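Long-range contacts in beta-1,4-exocellulase (Thermobifida fusca, PDB 4B4H), which probably hydrolyses beta-1,4 glycosidic bonds of cellulose as an exo-acting cellobiohydrolase, the chain here being its glycoside hydrolase family 6 catalytic domain: residues A[140-145]-A[199-204]; A[192-197]-A[255-260]; A[264-269]-A[284-289]. All coordinates share one frame; numbering follows the deposited sequence.

Contact 1 (A[140-145]-A[199-204])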
loop_
_atom_site.group_PDB
_atom_site.type_symbol
_atom_site.label_atom_id
_atom_site.label_comp_id
_atom_site.label_asym_id
_atom_site.label_seq_id
_atom_site.Cartn_x
_atom_site.Cartn_y
_atom_site.Cartn_z
ATOM N N ASN A 140 -3.071 4.413 11.995
ATOM C CA ASN A 140 -2.374 5.392 12.842
ATOM C C ASN A 140 -3.190 5.730 14.094
ATOM O O ASN A 140 -2.619 5.987 15.155
ATOM C CB ASN A 140 -2.065 6.675 12.080
ATOM C CG ASN A 140 -0.965 6.492 11.056
ATOM O OD1 ASN A 140 0.202 6.327 11.394
ATOM N ND2 ASN A 140 -1.334 6.551 9.791
ATOM N N LEU A 141 -4.517 5.719 13.964
ATOM C CA LEU A 141 -5.412 6.042 15.077
ATOM C C LEU A 141 -5.534 4.918 16.101
ATOM O O LEU A 141 -6.146 5.104 17.153
ATOM C CB LEU A 141 -6.787 6.493 14.575
ATOM C CG LEU A 141 -6.737 7.552 13.474
ATOM C CD1 LEU A 141 -8.140 7.902 13.023
ATOM C CD2 LEU A 141 -5.994 8.807 13.898
ATOM N N VAL A 142 -4.969 3.758 15.770
ATOM C CA VAL A 142 -4.869 2.616 16.691
ATOM C C VAL A 142 -3.533 2.673 17.442
ATOM O O VAL A 142 -3.496 2.545 18.668
ATOM C CB VAL A 142 -4.965 1.260 15.938
ATOM C CG1 VAL A 142 -4.799 0.087 16.904
ATOM C CG2 VAL A 142 -6.275 1.157 15.168
ATOM N N THR A 143 -2.454 2.893 16.699
ATOM C CA THR A 143 -1.095 2.609 17.172
ATOM C C THR A 143 -0.251 3.842 17.498
ATOM O O THR A 143 0.703 3.767 18.284
ATOM C CB THR A 143 -0.317 1.821 16.109
ATOM O OG1 THR A 143 -0.137 2.656 14.957
ATOM C CG2 THR A 143 -1.066 0.547 15.706
ATOM N N ASN A 144 -0.585 4.970 16.879
ATOM C CA ASN A 144 0.234 6.173 17.019
ATOM C C ASN A 144 -0.431 7.335 17.778
ATOM O O ASN A 144 -0.089 8.493 17.565
ATOM C CB ASN A 144 0.749 6.613 15.632
ATOM C CG ASN A 144 1.721 5.611 15.021
ATOM O OD1 ASN A 144 2.491 4.970 15.723
ATOM N ND2 ASN A 144 1.699 5.491 13.701
ATOM N N VAL A 145 -1.344 7.022 18.699
ATOM C CA VAL A 145 -2.072 8.067 19.426
ATOM C C VAL A 145 -1.546 8.271 20.853
ATOM O O VAL A 145 -1.760 9.323 21.458
ATOM C CB VAL A 145 -3.595 7.805 19.417
ATOM C CG1 VAL A 145 -4.334 8.767 20.335
ATOM C CG2 VAL A 145 -4.131 7.969 18.009
ATOM N N GLY A 199 -7.275 -6.561 16.293
ATOM C CA GLY A 199 -8.687 -6.318 16.621
ATOM C C GLY A 199 -9.080 -4.842 16.596
ATOM O O GLY A 199 -10.089 -4.475 15.980
ATOM N N PRO A 200 -8.288 -3.979 17.258
ATOM C CA PRO A 200 -8.545 -2.532 17.249
ATOM C C PRO A 200 -8.589 -1.904 15.842
ATOM O O PRO A 200 -9.417 -1.020 15.583
ATOM C CB PRO A 200 -7.384 -1.981 18.072
ATOM C CG PRO A 200 -7.076 -3.077 19.032
ATOM C CD PRO A 200 -7.243 -4.339 18.239
ATOM N N SER A 201 -7.722 -2.370 14.944
ATOM C CA SER A 201 -7.752 -1.928 13.554
ATOM C C SER A 201 -9.060 -2.357 12.894
ATOM O O SER A 201 -9.685 -1.566 12.184
ATOM C CB SER A 201 -6.558 -2.488 12.777
ATOM O OG SER A 201 -5.342 -1.969 13.272
ATOM N N VAL A 202 -9.470 -3.603 13.126
ATOM C CA VAL A 202 -10.725 -4.115 12.569
ATOM C C VAL A 202 -11.893 -3.215 12.972
ATOM O O VAL A 202 -12.740 -2.859 12.137
ATOM C CB VAL A 202 -10.984 -5.581 12.978
ATOM C CG1 VAL A 202 -12.399 -6.008 12.627
ATOM C CG2 VAL A 202 -9.944 -6.499 12.343
ATOM N N ASP A 203 -11.906 -2.826 14.247
ATOM C CA ASP A 203 -12.952 -1.964 14.785
ATOM C C ASP A 203 -12.993 -0.618 14.077
ATOM O O ASP A 203 -14.082 -0.149 13.718
ATOM C CB ASP A 203 -12.777 -1.764 16.292
ATOM C CG ASP A 203 -13.067 -3.023 17.084
ATOM O OD1 ASP A 203 -13.705 -3.951 16.533
ATOM O OD2 ASP A 203 -12.674 -3.089 18.271
ATOM N N ILE A 204 -11.812 -0.027 13.864
ATOM C CA ILE A 204 -11.698 1.266 13.196
ATOM C C ILE A 204 -12.056 1.211 11.704
ATOM O O ILE A 204 -12.650 2.147 11.182
ATOM C CB ILE A 204 -10.333 1.976 13.436
ATOM C CG1 ILE A 204 -10.492 3.483 13.196
ATOM C CG2 ILE A 204 -9.211 1.404 12.578
ATOM C CD1 ILE A 204 -9.388 4.344 13.748
#
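Just past the C-terminal end of strand 127-133 of the distorted family 6 alpha/beta barrel, the short helix 140-143 rests against the start of helix 198-209 through Val142, which meets Pro200, Ser201 and Ile204. No hydrogen bond joins the segments, and the contact is a small apolar one. The two methyls of Val142 divide the work. CG1, anti to the backbone N (chi1 178°), lies 3.5 Å from CB of Pro200; CG2 approaches Ser201 and comes within 3.9 Å of CG2 of Ile204. A branched valine suits this place because it can touch two turns of the facing helix at once. Both helices belong to the segments that link parallel strands of the barrel, and Thr143 OG1 is hydrogen-bonded to NE1 of Trp191, a predicted substrate-binding residue. Proline fits the first turn of the second helix, where its missing N-H costs no helical bond, and its ring offers a rigid apolar bump. Ser201 OG, 3.8 Å from Val142 CG2, is hydrogen-bonded to Asn197 O, which lets a polar residue sit beside a methyl. One turn on from Pro200, Ile204 crosses Leu141 at about a right angle, its CD1 pressed tightly against Leu141 CB at 3.5 Å.

Contact 2 (A[192-197]-A[255-260])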
loop_
_atom_site.group_PDB
_atom_site.type_symbol
_atom_site.label_atom_id
_atom_site.label_comp_id
_atom_site.label_asym_id
_atom_site.label_seq_id
_atom_site.Cartn_x
_atom_site.Cartn_y
_atom_site.Cartn_z
ATOM N N ILE A 192 0.134 -3.863 12.050
ATOM C CA ILE A 192 -1.069 -4.172 12.827
ATOM C C ILE A 192 -1.292 -5.676 13.023
ATOM O O ILE A 192 -2.430 -6.141 13.176
ATOM C CB ILE A 192 -2.327 -3.463 12.261
ATOM C CG1 ILE A 192 -2.701 -4.017 10.881
ATOM C CG2 ILE A 192 -2.127 -1.950 12.224
ATOM C CD1 ILE A 192 -4.106 -3.677 10.435
ATOM N N GLY A 193 -0.196 -6.430 13.050
ATOM C CA GLY A 193 -0.281 -7.878 13.189
ATOM C C GLY A 193 -0.328 -8.396 14.619
ATOM O O GLY A 193 -0.578 -9.574 14.821
ATOM N N TRP A 194 -0.079 -7.523 15.599
ATOM C CA TRP A 194 -0.048 -7.914 17.019
ATOM C C TRP A 194 -1.404 -8.100 17.649
ATOM O O TRP A 194 -2.377 -7.436 17.279
ATOM C CB TRP A 194 0.736 -6.890 17.829
ATOM C CG TRP A 194 2.213 -6.910 17.562
ATOM C CD1 TRP A 194 3.199 -7.579 18.281
ATOM C CD2 TRP A 194 2.929 -6.223 16.484
ATOM N NE1 TRP A 194 4.431 -7.357 17.740
ATOM C CE2 TRP A 194 4.346 -6.556 16.658
ATOM C CE3 TRP A 194 2.552 -5.398 15.426
ATOM C CZ2 TRP A 194 5.320 -6.067 15.806
ATOM C CZ3 TRP A 194 3.546 -4.913 14.574
ATOM C CH2 TRP A 194 4.897 -5.248 14.759
ATOM N N ASP A 195 -1.460 -8.982 18.650
ATOM C CA ASP A 195 -2.668 -9.211 19.449
ATOM C C ASP A 195 -3.321 -7.902 19.901
ATOM O O ASP A 195 -4.545 -7.833 20.016
ATOM C CB ASP A 195 -2.360 -10.084 20.686
ATOM C CG ASP A 195 -2.184 -11.569 20.354
ATOM O OD1 ASP A 195 -2.237 -11.938 19.171
ATOM O OD2 ASP A 195 -1.991 -12.378 21.284
ATOM N N SER A 196 -2.497 -6.879 20.140
ATOM C CA SER A 196 -2.952 -5.601 20.698
ATOM C C SER A 196 -3.501 -4.584 19.697
ATOM O O SER A 196 -4.228 -3.674 20.088
ATOM C CB SER A 196 -1.856 -4.948 21.545
ATOM O OG SER A 196 -0.614 -4.892 20.877
ATOM N N ASN A 197 -3.162 -4.724 18.417
ATOM C CA ASN A 197 -3.651 -3.766 17.410
ATOM C C ASN A 197 -4.474 -4.336 16.250
ATOM O O ASN A 197 -5.147 -3.585 15.548
ATOM C CB ASN A 197 -2.527 -2.843 16.904
ATOM C CG ASN A 197 -1.309 -3.599 16.421
ATOM O OD1 ASN A 197 -1.402 -4.752 16.005
ATOM N ND2 ASN A 197 -0.154 -2.942 16.463
ATOM N N ASP A 255 9.267 -10.464 16.752
ATOM C CA ASP A 255 8.841 -9.685 17.932
ATOM C C ASP A 255 7.401 -9.950 18.420
ATOM O O ASP A 255 6.677 -9.021 18.792
ATOM C CB ASP A 255 9.116 -8.180 17.740
ATOM C CG ASP A 255 9.018 -7.396 19.040
ATOM O OD1 ASP A 255 9.276 -7.978 20.116
ATOM O OD2 ASP A 255 8.676 -6.191 18.990
ATOM N N TRP A 256 7.011 -11.227 18.414
ATOM C CA TRP A 256 5.689 -11.680 18.875
ATOM C C TRP A 256 4.524 -11.212 18.059
ATOM O O TRP A 256 3.376 -11.211 18.519
ATOM C CB TRP A 256 5.489 -11.420 20.368
ATOM C CG TRP A 256 6.163 -12.494 21.178
ATOM C CD1 TRP A 256 7.444 -12.474 21.727
ATOM C CD2 TRP A 256 5.636 -13.825 21.488
ATOM N NE1 TRP A 256 7.719 -13.653 22.367
ATOM C CE2 TRP A 256 6.681 -14.511 22.256
ATOM C CE3 TRP A 256 4.435 -14.485 21.238
ATOM C CZ2 TRP A 256 6.510 -15.799 22.740
ATOM C CZ3 TRP A 256 4.277 -15.786 21.732
ATOM C CH2 TRP A 256 5.290 -16.427 22.459
ATOM N N ASN A 257 4.812 -10.831 16.819
ATOM C CA ASN A 257 3.779 -10.638 15.828
ATOM C C ASN A 257 3.100 -11.980 15.599
ATOM O O ASN A 257 3.738 -13.033 15.688
ATOM C CB ASN A 257 4.416 -10.151 14.528
ATOM C CG ASN A 257 3.453 -9.380 13.652
ATOM O OD1 ASN A 257 2.346 -9.845 13.354
ATOM N ND2 ASN A 257 3.883 -8.208 13.203
ATOM N N GLN A 258 1.809 -11.946 15.315
ATOM C CA GLN A 258 1.084 -13.176 14.971
ATOM C C GLN A 258 1.438 -13.713 13.590
ATOM O O GLN A 258 1.121 -14.871 13.272
ATOM C CB GLN A 258 -0.420 -12.948 15.052
ATOM C CG GLN A 258 -0.907 -12.635 16.447
ATOM C CD GLN A 258 -2.381 -12.345 16.491
ATOM O OE1 GLN A 258 -3.153 -13.131 17.037
ATOM N NE2 GLN A 258 -2.788 -11.204 15.931
ATOM N N TYR A 259 2.056 -12.863 12.772
ATOM C CA TYR A 259 2.333 -13.173 11.372
ATOM C C TYR A 259 3.763 -12.810 11.014
ATOM O O TYR A 259 4.329 -11.871 11.581
ATOM C CB TYR A 259 1.347 -12.424 10.456
ATOM C CG TYR A 259 -0.076 -12.493 10.964
ATOM C CD1 TYR A 259 -0.845 -13.639 10.755
ATOM C CD2 TYR A 259 -0.639 -11.442 11.689
ATOM C CE1 TYR A 259 -2.141 -13.729 11.230
ATOM C CE2 TYR A 259 -1.939 -11.519 12.171
ATOM C CZ TYR A 259 -2.687 -12.671 11.948
ATOM O OH TYR A 259 -3.970 -12.747 12.449
ATOM N N VAL A 260 4.321 -13.562 10.068
ATOM C CA VAL A 260 5.614 -13.274 9.440
ATOM C C VAL A 260 5.497 -12.875 7.953
ATOM O O VAL A 260 6.503 -12.635 7.281
ATOM C CB VAL A 260 6.589 -14.478 9.549
ATOM C CG1 VAL A 260 6.766 -14.897 10.998
ATOM C CG2 VAL A 260 6.107 -15.665 8.715
HETATM O O HOH W 1 0.641 -10.473 19.345
#
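A single carbonyl, Gly193 O, draws two donors from one residue: Gln258 reaches it with the NE2 of its side chain, 3.0 Å away and nearly straight at 170°, and with its backbone N in a longer, weak bond. Both segments are irregular loops that precede helices of the alpha/beta barrel. Loop 192-197 comes directly after Trp191, a predicted substrate residue, and leads into helix 198-209; loop 255-260 runs toward helix 262-276 and is shaped by an Asx turn, in which Asn257 OD1 accepts from the N of Tyr259 at 3.1 Å. Gly193 suits the meeting point because Asn257 OD1 lies 3.3 Å from its CA, on the side where a CB would project, with the Tyr259 ring close by.

Trp194 makes the broadest contact. Its indole carries Asn257 over one face, with ND2 3.4 Å above the ring plane and displaced toward the rim; that amide also donates to His189 O. Asn257 CA stands over the five-membered ring, 4.0 Å from its centroid, as a CH-pi contact. Tryptophan also offers a polar N-H to the backbone: NE1 donates to Asp255 O at 3.0 Å, with the acceptor almost in the ring plane. A water bridges the two loops, accepting from Asp195 N at 2.7 Å and donating to Trp256 O at 3.0 Å.

Contact 3 (A[264-269]-A[284-289])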
loop_
_atom_site.group_PDB
_atom_site.type_symbol
_atom_site.label_atom_id
_atom_site.label_comp_id
_atom_site.label_asym_id
_atom_site.label_seq_id
_atom_site.Cartn_x
_atom_site.Cartn_y
_atom_site.Cartn_z
ATOM N N SER A 264 -0.784 -14.698 5.262
ATOM C CA SER A 264 -1.378 -15.189 6.498
ATOM C C SER A 264 -2.218 -14.095 7.132
ATOM O O SER A 264 -3.329 -14.334 7.584
ATOM C CB SER A 264 -0.299 -15.640 7.478
ATOM O OG SER A 264 0.585 -14.574 7.777
ATOM N N PHE A 265 -1.656 -12.887 7.138
ATOM C CA PHE A 265 -2.271 -11.706 7.718
ATOM C C PHE A 265 -3.617 -11.340 7.075
ATOM O O PHE A 265 -4.644 -11.306 7.761
ATOM C CB PHE A 265 -1.266 -10.544 7.678
ATOM C CG PHE A 265 -1.859 -9.189 7.995
ATOM C CD1 PHE A 265 -2.340 -8.891 9.267
ATOM C CD2 PHE A 265 -1.930 -8.211 7.007
ATOM C CE1 PHE A 265 -2.858 -7.634 9.546
ATOM C CE2 PHE A 265 -2.457 -6.961 7.277
ATOM C CZ PHE A 265 -2.928 -6.674 8.544
ATOM N N VAL A 266 -3.626 -11.047 5.777
ATOM C CA VAL A 266 -4.906 -10.674 5.122
ATOM C C VAL A 266 -5.978 -11.776 5.179
ATOM O O VAL A 266 -7.169 -11.472 5.207
ATOM C CB VAL A 266 -4.752 -10.131 3.669
ATOM C CG1 VAL A 266 -3.845 -8.907 3.664
ATOM C CG2 VAL A 266 -4.248 -11.207 2.716
ATOM N N GLN A 267 -5.561 -13.038 5.228
ATOM C CA GLN A 267 -6.551 -14.116 5.354
ATOM C C GLN A 267 -7.240 -14.104 6.714
ATOM O O GLN A 267 -8.464 -14.213 6.789
ATOM C CB GLN A 267 -5.974 -15.485 5.016
ATOM C CG GLN A 267 -5.709 -15.669 3.531
ATOM C CD GLN A 267 -5.086 -17.016 3.227
ATOM O OE1 GLN A 267 -4.359 -17.571 4.057
ATOM N NE2 GLN A 267 -5.379 -17.558 2.057
ATOM N N ASP A 268 -6.455 -13.944 7.776
ATOM C CA ASP A 268 -7.022 -13.775 9.119
ATOM C C ASP A 268 -7.841 -12.492 9.231
ATOM O O ASP A 268 -8.947 -12.517 9.748
ATOM C CB ASP A 268 -5.921 -13.808 10.186
ATOM C CG ASP A 268 -5.582 -15.225 10.636
ATOM O OD1 ASP A 268 -6.107 -16.200 10.052
ATOM O OD2 ASP A 268 -4.794 -15.382 11.586
ATOM N N LEU A 269 -7.309 -11.386 8.710
ATOM C CA LEU A 269 -8.011 -10.106 8.737
ATOM C C LEU A 269 -9.368 -10.212 8.034
ATOM O O LEU A 269 -10.373 -9.713 8.552
ATOM C CB LEU A 269 -7.138 -9.002 8.127
ATOM C CG LEU A 269 -7.562 -7.537 8.247
ATOM C CD1 LEU A 269 -7.356 -6.987 9.653
ATOM C CD2 LEU A 269 -6.799 -6.712 7.224
ATOM N N MET A 284 -9.450 -9.779 -0.714
ATOM C CA MET A 284 -8.289 -9.004 -0.275
ATOM C C MET A 284 -7.304 -8.796 -1.427
ATOM O O MET A 284 -7.180 -9.638 -2.296
ATOM C CB MET A 284 -7.571 -9.692 0.901
ATOM C CG MET A 284 -8.464 -10.118 2.066
ATOM S SD MET A 284 -9.342 -8.768 2.888
ATOM C CE MET A 284 -8.098 -8.299 4.089
ATOM N N LEU A 285 -6.580 -7.681 -1.415
ATOM C CA LEU A 285 -5.463 -7.485 -2.338
ATOM C C LEU A 285 -4.161 -7.412 -1.551
ATOM O O LEU A 285 -4.171 -7.004 -0.389
ATOM C CB LEU A 285 -5.634 -6.196 -3.151
ATOM C CG LEU A 285 -6.910 -6.010 -3.972
ATOM C CD1 LEU A 285 -6.944 -4.628 -4.612
ATOM C CD2 LEU A 285 -7.056 -7.132 -5.008
ATOM N N ILE A 286 -3.060 -7.854 -2.170
ATOM C CA ILE A 286 -1.707 -7.552 -1.667
ATOM C C ILE A 286 -0.883 -6.912 -2.783
ATOM O O ILE A 286 -0.817 -7.441 -3.893
ATOM C CB ILE A 286 -0.920 -8.787 -1.172
ATOM C CG1 ILE A 286 -1.743 -9.663 -0.203
ATOM C CG2 ILE A 286 0.410 -8.336 -0.552
ATOM C CD1 ILE A 286 -1.178 -11.074 -0.044
ATOM N N ASP A 287 -0.236 -5.789 -2.475
ATOM C CA ASP A 287 0.642 -5.131 -3.434
ATOM C C ASP A 287 2.002 -5.799 -3.391
ATOM O O ASP A 287 2.706 -5.694 -2.378
ATOM C CB ASP A 287 0.798 -3.658 -3.060
ATOM C CG ASP A 287 1.643 -2.860 -4.057
ATOM O OD1 ASP A 287 2.156 -3.405 -5.062
ATOM O OD2 ASP A 287 1.807 -1.647 -3.791
ATOM N N THR A 288 2.362 -6.451 -4.500
ATOM C CA THR A 288 3.591 -7.232 -4.633
ATOM C C THR A 288 4.596 -6.548 -5.553
ATOM O O THR A 288 5.530 -7.187 -6.053
ATOM C CB THR A 288 3.232 -8.575 -5.280
ATOM O OG1 THR A 288 2.477 -8.299 -6.460
ATOM C CG2 THR A 288 2.432 -9.433 -4.303
ATOM N N SER A 289 4.400 -5.249 -5.769
ATOM C CA SER A 289 5.260 -4.445 -6.654
ATOM C C SER A 289 6.735 -4.554 -6.289
ATOM O O SER A 289 7.603 -4.606 -7.168
ATOM C CB SER A 289 4.845 -2.966 -6.633
ATOM O OG SER A 289 4.915 -2.416 -5.327
#
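Met284 folds its side chain against helix 262-276 and fills the hollow between Val266 and Leu269, one turn apart. The chain bends at both chi2 (-61°) and chi3 (-88°), bringing CE back over the helix, where the methyl lies 3.5 Å from Val266 O. The same CE is 3.7 Å from Leu269 CD2. An unbranched, flexible methionine is well suited to follow such a curved surface. Val266 is the answering bump: it and Met284 slide past each other in opposite directions, so that Val266 CB rests against both CB and CE of the methionine. Val266 CG2 sits between Met284 CB and Ile286 CD1, 4.1 Å from the latter. The beta-branched valine therefore wedges between two residues that are two apart on the strand; Ile286 comes in with its outer carbons CG1 and CD1.

This is the alpha-to-beta half of the beta-alpha-beta crossover from strand 221-224 through helix 262-276 to strand 283-287, its parallel neighbour in the family 6 barrel. Helix and strand segments run nearly antiparallel, at 158°, with their axes 9.1 Å apart. Phe198 and Val202 of helix 198-209 pack on Leu269. With no hydrogen bond between the segments and every touching residue buried, they are held by hydrocarbon surfaces, the methionine contributing its CB, CG and CE carbons, consistent with packing by shape and exclusion of water.

Overall arrangement
Each of the three contacts touches the other two; contacts 1 and 2 lie on the same side of the chain's centre. These two, with centres about 13 Å apart, interlock in sequence and touch where Ser201 OG lies 3.4 Å from Ile192 CG2. Contact 3 is the innermost, its centre about 10 Å from that of the chain, against about 17 and 18 Å for contacts 1 and 2. It meets contact 2 through a probable hydrogen bond of 2.9 Å between Tyr259 OH and Asp268 OD2, and contact 1 through Val202 and Leu269. Of the predicted substrate residues, Trp191 has its side chain about 6 Å from that of Val142 and about 5 Å from that of Trp194; the side chains of Ile286 and His188 are about 8 Å apart.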